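PDB 1Z6O: ferritin light chain from Trichoplusia ni, which forms, with the heavy chain, a secreted shell that stores iron in soluble form, its own part being to facilitate nucleation of the ferrihydrite core. Local coordinates for the interface of chains A and B and the interface of chains A and C. Numbering follows the deposited sequence. Chains: chain A, Ferritin light chain; chain B/C, Ferritin heavy chain.

Contact 1: the interface of chains A and B. Residues chain A 184, 204, 207, 211; chain B 180, 184, 189.
One face of the A:Tyr207 ring takes the CZ edge of B:Phe180, with CZ standing 3.6 Å above the ring plane toward the rim; the opposite face is covered by the hydroxyl OG1 of A:Thr211, lying over the ring centre. The two aromatic planes are 85° apart, an edge-to-face pair with centroids 5.2 Å from each other. In the plane of the B:Phe180 ring, at its edge, lies also the carboxylate oxygen OD2 of A:Asp184, 3.4 Å from CE1 of B:Phe180, a place where the weakly positive ring hydrogens should suit an acid. A:Phe204 adds its CD1 beside CZ of B:Phe180 at 3.7 Å, the two side chains crossing at about a right angle. CG of B:Phe180 is anti to the backbone N (chi1 177°), which carries the ring in among these three light-chain residues.

B:Lys184 passes on the same face of A:Tyr207 as B:Phe180, opposite A:Thr211 and beyond the CE1/CZ rim, its CD 3.5 Å from CE1 of A:Tyr207, while its CG covers part of one face of B:Phe180. NZ of B:Lys184 is 2.8 Å from water 1, which also meets OD2 of A:Asp184, joining the two through solvent. A lysine suits this place because its methylenes pack on rings while its polar end meets water.

A:Thr211 gives its hydroxyl to the backbone O of A:Tyr207, one helical turn back, and B:Ile189 approaches its methyl loosely. In the ferritin fold, A 197-211 and B 175-186 are the short E helices that follow each four-helix bundle; they pack here, as expected around a fourfold axis of the shell, with A:Asp184 reaching in from bundle helix 157-190.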
# COMPACT_ATOMS: atom_id res chain seq x y z
N ASP A 184 -13.45 -25.33 44.47
CA ASP A 184 -12.54 -24.26 44.89
C ASP A 184 -13.07 -23.56 46.14
O ASP A 184 -12.31 -23.32 47.07
CB ASP A 184 -12.35 -23.24 43.76
CG ASP A 184 -11.48 -23.79 42.61
OD1 ASP A 184 -10.75 -24.78 42.82
OD2 ASP A 184 -11.53 -23.23 41.49
N PHE A 204 -11.31 -14.93 43.94
CA PHE A 204 -12.09 -15.81 43.07
C PHE A 204 -13.03 -14.99 42.18
O PHE A 204 -13.17 -15.28 40.99
CB PHE A 204 -12.90 -16.80 43.91
CG PHE A 204 -13.55 -17.88 43.09
CD1 PHE A 204 -12.79 -18.95 42.61
CD2 PHE A 204 -14.90 -17.80 42.75
CE1 PHE A 204 -13.37 -19.93 41.79
CE2 PHE A 204 -15.49 -18.78 41.94
CZ PHE A 204 -14.72 -19.84 41.45
N TYR A 207 -11.12 -13.57 39.41
CA TYR A 207 -10.82 -14.64 38.47
C TYR A 207 -12.03 -14.88 37.54
O TYR A 207 -11.87 -15.06 36.33
CB TYR A 207 -10.50 -15.92 39.24
CG TYR A 207 -10.45 -17.17 38.38
CD1 TYR A 207 -9.40 -17.38 37.49
CD2 TYR A 207 -11.44 -18.15 38.49
CE1 TYR A 207 -9.33 -18.53 36.71
CE2 TYR A 207 -11.38 -19.32 37.72
CZ TYR A 207 -10.32 -19.50 36.84
OH TYR A 207 -10.23 -20.65 36.08
N THR A 211 -12.42 -14.89 33.36
CA THR A 211 -12.64 -16.14 32.64
C THR A 211 -14.05 -16.49 32.21
O THR A 211 -14.22 -17.33 31.33
CB THR A 211 -12.09 -17.31 33.47
OG1 THR A 211 -12.78 -17.37 34.72
CG2 THR A 211 -10.60 -17.12 33.73
N PHE B 180 -4.50 -22.01 44.64
CA PHE B 180 -5.40 -21.51 43.60
C PHE B 180 -4.71 -20.45 42.74
O PHE B 180 -4.75 -20.50 41.51
CB PHE B 180 -6.66 -20.89 44.23
CG PHE B 180 -7.60 -20.28 43.22
CD1 PHE B 180 -8.57 -21.07 42.59
CD2 PHE B 180 -7.51 -18.93 42.90
CE1 PHE B 180 -9.43 -20.52 41.64
CE2 PHE B 180 -8.38 -18.36 41.94
CZ PHE B 180 -9.34 -19.16 41.31
N LYS B 184 -3.35 -20.70 38.71
CA LYS B 184 -3.74 -19.82 37.61
C LYS B 184 -2.50 -19.17 36.98
O LYS B 184 -2.48 -18.93 35.77
CB LYS B 184 -4.76 -18.78 38.08
CG LYS B 184 -6.02 -19.42 38.66
CD LYS B 184 -6.58 -20.51 37.74
CE LYS B 184 -7.65 -21.36 38.41
NZ LYS B 184 -7.10 -22.14 39.57
N ILE B 189 -2.39 -16.63 33.98
CA ILE B 189 -3.48 -15.78 34.43
C ILE B 189 -3.15 -15.12 35.77
O ILE B 189 -2.94 -15.80 36.77
CB ILE B 189 -4.78 -16.59 34.59
CG1 ILE B 189 -5.20 -17.19 33.25
CG2 ILE B 189 -5.90 -15.71 35.15
CD1 ILE B 189 -6.38 -18.15 33.34
O HOH W 1 -9.20 -23.89 40.20

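Contact 2: the interface of chains A and C. Residues chain A 195-196, 198-199; chain C 173-174, 177.
The imidazole of C:His174 lies against CB of A:Leu199, which stands over the centre of one ring face, 3.8 Å from the centroid, in a CH-pi contact. CB of C:Arg173 covers the other face toward its rim, so the ring is sandwiched between its own chain and the partner, which should limit its rotation. At the ring edge, in plane, come the hydroxyl OG of A:Ser198 and water 2. Histidine suits the place: its flat face accepts an aliphatic neighbour while its rim offers nitrogen to polar groups. The N-H of NE2 points mainly to water 2, which is 3.0 Å from NE2 of C:His174 with 151° at the hydrogen. Its hydrogen bond to the backbone O of A:His195, a poorly ordered residue, is secondary and weak, bent to 124°. The carboxylate OD1 of A:Asp196 lies 3.6 Å from CE1 of C:His174; such an acid might favour a positively charged imidazole.

Water 2 also meets O of A:His195 and both N and OG of A:Ser198, gathering the backbone just before helix 197-211 and that helix's first turn. In the small serine the hydroxyl is set between backbone N and carbonyl carbon (chi1 71°), which lets OG and N of A:Ser198 reach the same water.

Further out, CD2 of A:Leu199 touches CD2 of C:Leu177 at 3.8 Å, extending the apolar side of the histidine. The extended C:Arg173 sets its guanidinium across the edge of the A:His195 ring, but both side chains are poorly ordered.

Small and bridged by a water, the patch joins the start of the light-chain E helix, 197-211, to that of a heavy chain, 175-186. E helices follow the four-helix bundle and are expected to pack around the fourfold axis, so this is one of the joins by which the mixed shell closes.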
# COMPACT_ATOMS: atom_id res chain seq x y z
N HIS A 195 -9.61 -19.44 57.36
CA HIS A 195 -9.05 -18.11 57.62
C HIS A 195 -8.89 -17.18 56.42
O HIS A 195 -8.93 -15.97 56.57
CB HIS A 195 -7.70 -18.23 58.33
CG HIS A 195 -7.81 -18.57 59.78
ND1 HIS A 195 -8.81 -18.08 60.59
CD2 HIS A 195 -7.05 -19.37 60.57
CE1 HIS A 195 -8.66 -18.55 61.81
NE2 HIS A 195 -7.60 -19.34 61.83
N ASP A 196 -8.66 -17.74 55.24
CA ASP A 196 -8.48 -16.89 54.07
C ASP A 196 -9.77 -16.65 53.29
O ASP A 196 -9.75 -16.03 52.23
CB ASP A 196 -7.47 -17.53 53.12
CG ASP A 196 -6.03 -17.36 53.60
OD1 ASP A 196 -5.83 -16.71 54.64
OD2 ASP A 196 -5.11 -17.87 52.93
N SER A 198 -12.45 -14.53 53.21
CA SER A 198 -12.83 -13.25 52.60
C SER A 198 -11.89 -12.83 51.48
O SER A 198 -12.34 -12.35 50.43
CB SER A 198 -12.95 -12.15 53.67
OG SER A 198 -11.67 -11.77 54.15
N LEU A 199 -10.59 -13.02 51.66
CA LEU A 199 -9.65 -12.65 50.60
C LEU A 199 -9.82 -13.60 49.42
O LEU A 199 -9.72 -13.18 48.26
CB LEU A 199 -8.21 -12.72 51.11
CG LEU A 199 -7.12 -12.30 50.10
CD1 LEU A 199 -7.31 -10.84 49.70
CD2 LEU A 199 -5.74 -12.51 50.74
N ARG C 173 -9.52 -9.65 58.57
CA ARG C 173 -8.33 -10.52 58.63
C ARG C 173 -7.23 -10.23 57.63
O ARG C 173 -6.14 -10.79 57.73
CB ARG C 173 -8.73 -11.99 58.47
CG ARG C 173 -9.41 -12.58 59.68
CD ARG C 173 -9.81 -14.02 59.42
NE ARG C 173 -10.53 -14.59 60.55
CZ ARG C 173 -11.40 -15.59 60.46
NH1 ARG C 173 -11.66 -16.14 59.28
NH2 ARG C 173 -12.01 -16.03 61.56
N HIS C 174 -7.49 -9.36 56.66
CA HIS C 174 -6.49 -9.11 55.60
C HIS C 174 -6.31 -7.65 55.31
O HIS C 174 -6.30 -7.23 54.15
CB HIS C 174 -6.96 -9.83 54.34
CG HIS C 174 -7.39 -11.24 54.58
ND1 HIS C 174 -6.50 -12.27 54.79
CD2 HIS C 174 -8.63 -11.78 54.71
CE1 HIS C 174 -7.17 -13.38 55.04
NE2 HIS C 174 -8.47 -13.11 55.00
N LEU C 177 -2.67 -7.02 53.12
CA LEU C 177 -2.64 -7.62 51.79
C LEU C 177 -3.88 -7.27 51.00
O LEU C 177 -3.82 -7.05 49.79
CB LEU C 177 -2.48 -9.14 51.91
CG LEU C 177 -2.36 -9.90 50.58
CD1 LEU C 177 -1.24 -9.30 49.71
CD2 LEU C 177 -2.08 -11.37 50.89
O HOH W 2 -11.08 -14.24 55.79

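Contact 1 and contact 2 lie about 16 Å apart, measured between the centres of their C-alpha atoms, and both draw on light-chain helix 197-211. Contact 2 takes its first turn and the preceding loop; contact 1 takes residues from its middle to its C-terminal end. On the heavy-chain side contact 1 uses helix 175-186 and the loop after it, contact 2 the loop leading into it and its first turn, from different copies, B and C. A light chain therefore places its final helix between two heavy chains, gripping one by aromatic packing and the other largely through a histidine and water. Such alternation fits the regular arrangement of twelve light and twelve heavy chains.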